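Local atomic coordinates of aldose 1-epimerase (Escherichia coli, PDB entry 3NRE), a protein that probably interconverts the alpha and beta anomers of aldose sugars, as a putative aldose 1-epimerase of the galactose mutarotase superfamily. Residues L51-R57 and H81-G87. Numbering follows the deposited sequence.
Sequences LVPFANR and HYLHGDG
L51-R57, leaving strand 48-51, and H81-G87 are irregular, largely buried segments running antiparallel, with V52 opposite G85 (CA-CA 5.0 Å), A55 opposite H84 (4.4 Å) and R57 opposite L83 (5.0 Å). The V52-P53 peptide is cis; N56 (phi/psi 70/-148), H84 (63/22) and G85 (76/-159) have positive phi. H84 and N56 bond reciprocally: H84 N donates to N56 O (2.9 Å), and N56 N to H84 ND1 (3.0 Å), with the imidazole in the m rotamer, chi2 -34°. L51 (m, t) lays CD2 over that ring in a CH-pi contact, 3.8 Å from its centroid. V52 O accepts from D86 N (3.0 Å) and weakly from G87 N (3.3 Å); a CB on G85 would clash with the same oxygen. Water 1 joins V52 N (3.1 Å) to H84 O (2.7 Å). This pairing brings together the Asn-Arg and His-Gly sequences of the galactose mutarotase fold, whose Arg and His counterparts in characterised relatives line the sugar site; R57 NH1 and N56 ND2 hydrogen-bond to one PEG molecule and H84 NE2 to another, both probably from the crystallisation liquor, though they may mark the pocket. R57 is extended (m, t, t, chi4 81°), its guanidinium face on L83 (R57 CZ to L83 CD1 3.5 Å), with NE salt-bridged to D79. N56, chi1 between wells at -148° and chi2 -76°, brings OD1 onto R57 N (2.9 Å). Y82 (t, chi2 -88°) reaches along its own segment, OH donating to D86 OD1 (2.7 Å), while CE1 meets CZ of F54 (p, chi2 90°) at 3.4 Å, the rings inclined at 42°. P53 CD packs on G85 CA (3.7 Å).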
loop_
_atom_site.group_PDB
_atom_site.type_symbol
_atom_site.label_atom_id
_atom_site.label_comp_id
_atom_site.label_asym_id
_atom_site.label_seq_id
_atom_site.Cartn_x
_atom_site.Cartn_y
_atom_site.Cartn_z
ATOM N N LEU A 51 -3.832 3.477 -0.267
ATOM C CA LEU A 51 -4.953 2.776 0.348
ATOM C C LEU A 51 -5.661 3.750 1.303
ATOM O O LEU A 51 -5.082 4.149 2.324
ATOM C CB LEU A 51 -4.398 1.542 1.124
ATOM C CG LEU A 51 -3.437 0.630 0.312
ATOM C CD1 LEU A 51 -2.843 -0.481 1.191
ATOM C CD2 LEU A 51 -4.103 0.048 -0.926
ATOM N N VAL A 52 -6.871 4.167 0.937
ATOM C CA VAL A 52 -7.672 5.106 1.748
ATOM C C VAL A 52 -9.131 4.930 1.342
ATOM O O VAL A 52 -9.450 4.870 0.151
ATOM C CB VAL A 52 -7.177 6.563 1.501
ATOM C CG1 VAL A 52 -7.311 6.985 -0.023
ATOM C CG2 VAL A 52 -7.954 7.515 2.351
ATOM N N PRO A 53 -10.065 4.812 2.313
ATOM C CA PRO A 53 -9.935 5.114 3.738
ATOM C C PRO A 53 -9.636 3.908 4.632
ATOM O O PRO A 53 -9.744 3.995 5.858
ATOM C CB PRO A 53 -11.317 5.681 4.058
ATOM C CG PRO A 53 -12.233 4.842 3.221
ATOM C CD PRO A 53 -11.469 4.738 1.908
ATOM N N PHE A 54 -9.259 2.789 4.037
ATOM C CA PHE A 54 -8.628 1.669 4.756
ATOM C C PHE A 54 -8.025 0.743 3.751
ATOM O O PHE A 54 -8.194 0.933 2.535
ATOM C CB PHE A 54 -9.608 0.923 5.677
ATOM C CG PHE A 54 -10.803 0.381 4.982
ATOM C CD1 PHE A 54 -10.794 -0.877 4.447
ATOM C CD2 PHE A 54 -11.985 1.091 4.957
ATOM C CE1 PHE A 54 -11.926 -1.392 3.840
ATOM C CE2 PHE A 54 -13.122 0.584 4.348
ATOM C CZ PHE A 54 -13.091 -0.662 3.781
ATOM N N ALA A 55 -7.248 -0.216 4.220
ATOM C CA ALA A 55 -6.567 -1.136 3.325
ATOM C C ALA A 55 -7.253 -2.497 3.326
ATOM O O ALA A 55 -7.865 -2.913 4.337
ATOM C CB ALA A 55 -5.131 -1.324 3.763
ATOM N N ASN A 56 -7.124 -3.209 2.211
ATOM C CA ASN A 56 -7.506 -4.604 2.071
ATOM C C ASN A 56 -9.048 -4.726 2.094
ATOM O O ASN A 56 -9.744 -3.854 1.575
ATOM C CB ASN A 56 -6.731 -5.541 3.075
ATOM C CG ASN A 56 -6.486 -6.921 2.518
ATOM O OD1 ASN A 56 -7.410 -7.731 2.470
ATOM N ND2 ASN A 56 -5.286 -7.181 2.025
ATOM N N ARG A 57 -9.565 -5.825 2.624
ATOM C CA ARG A 57 -10.972 -6.178 2.532
ATOM C C ARG A 57 -11.586 -6.274 3.928
ATOM O O ARG A 57 -10.858 -6.558 4.884
ATOM C CB ARG A 57 -11.058 -7.583 1.937
ATOM C CG ARG A 57 -10.420 -7.730 0.539
ATOM C CD ARG A 57 -10.327 -9.134 0.066
ATOM N NE ARG A 57 -9.728 -9.184 -1.294
ATOM C CZ ARG A 57 -8.431 -9.126 -1.569
ATOM N NH1 ARG A 57 -7.534 -9.061 -0.592
ATOM N NH2 ARG A 57 -8.049 -9.138 -2.855
ATOM N N HIS A 81 -15.238 -8.766 -2.767
ATOM C CA HIS A 81 -15.098 -7.829 -1.662
ATOM C C HIS A 81 -14.650 -6.466 -2.121
ATOM O O HIS A 81 -13.733 -6.363 -2.927
ATOM C CB HIS A 81 -14.091 -8.338 -0.618
ATOM C CG HIS A 81 -14.653 -9.411 0.242
ATOM N ND1 HIS A 81 -14.685 -10.736 -0.151
ATOM C CD2 HIS A 81 -15.320 -9.344 1.420
ATOM C CE1 HIS A 81 -15.332 -11.432 0.768
ATOM N NE2 HIS A 81 -15.690 -10.623 1.748
ATOM N N TYR A 82 -15.293 -5.457 -1.552
ATOM C CA TYR A 82 -14.779 -4.093 -1.584
ATOM C C TYR A 82 -13.332 -4.150 -1.132
ATOM O O TYR A 82 -13.014 -4.784 -0.108
ATOM C CB TYR A 82 -15.614 -3.225 -0.671
ATOM C CG TYR A 82 -15.154 -1.786 -0.563
ATOM C CD1 TYR A 82 -14.213 -1.417 0.373
ATOM C CD2 TYR A 82 -15.716 -0.802 -1.339
ATOM C CE1 TYR A 82 -13.808 -0.080 0.492
ATOM C CE2 TYR A 82 -15.309 0.539 -1.205
ATOM C CZ TYR A 82 -14.386 0.868 -0.281
ATOM O OH TYR A 82 -14.016 2.210 -0.094
ATOM N N LEU A 83 -12.447 -3.527 -1.915
ATOM C CA LEU A 83 -11.005 -3.679 -1.752
ATOM C C LEU A 83 -10.272 -2.327 -1.739
ATOM O O LEU A 83 -10.459 -1.544 -2.642
ATOM C CB LEU A 83 -10.536 -4.565 -2.923
ATOM C CG LEU A 83 -9.104 -4.825 -3.081
ATOM C CD1 LEU A 83 -8.497 -5.588 -1.838
ATOM C CD2 LEU A 83 -8.748 -5.624 -4.378
ATOM N N HIS A 84 -9.434 -2.093 -0.710
ATOM C CA HIS A 84 -8.416 -1.006 -0.700
ATOM C C HIS A 84 -8.993 0.390 -0.776
ATOM O O HIS A 84 -8.259 1.323 -1.120
ATOM C CB HIS A 84 -7.452 -1.187 -1.877
ATOM C CG HIS A 84 -6.577 -2.386 -1.761
ATOM N ND1 HIS A 84 -6.111 -2.855 -0.552
ATOM C CD2 HIS A 84 -6.035 -3.180 -2.711
ATOM C CE1 HIS A 84 -5.340 -3.898 -0.765
ATOM N NE2 HIS A 84 -5.275 -4.125 -2.068
ATOM N N GLY A 85 -10.263 0.558 -0.402
ATOM C CA GLY A 85 -10.826 1.900 -0.399
ATOM C C GLY A 85 -11.177 2.419 -1.785
ATOM O O GLY A 85 -11.362 1.652 -2.721
ATOM N N ASP A 86 -11.269 3.757 -1.909
ATOM C CA ASP A 86 -11.661 4.385 -3.177
ATOM C C ASP A 86 -10.560 5.191 -3.845
ATOM O O ASP A 86 -10.681 5.518 -5.004
ATOM C CB ASP A 86 -12.860 5.306 -2.981
ATOM C CG ASP A 86 -13.822 4.777 -1.929
ATOM O OD1 ASP A 86 -14.545 3.753 -2.206
ATOM O OD2 ASP A 86 -13.809 5.392 -0.815
ATOM N N GLY A 87 -9.557 5.588 -3.094
ATOM C CA GLY A 87 -8.539 6.466 -3.640
ATOM C C GLY A 87 -7.881 5.949 -4.903
ATOM O O GLY A 87 -7.745 6.669 -5.913
HETATM O O HOH W 1 -7.271 3.636 -2.072
#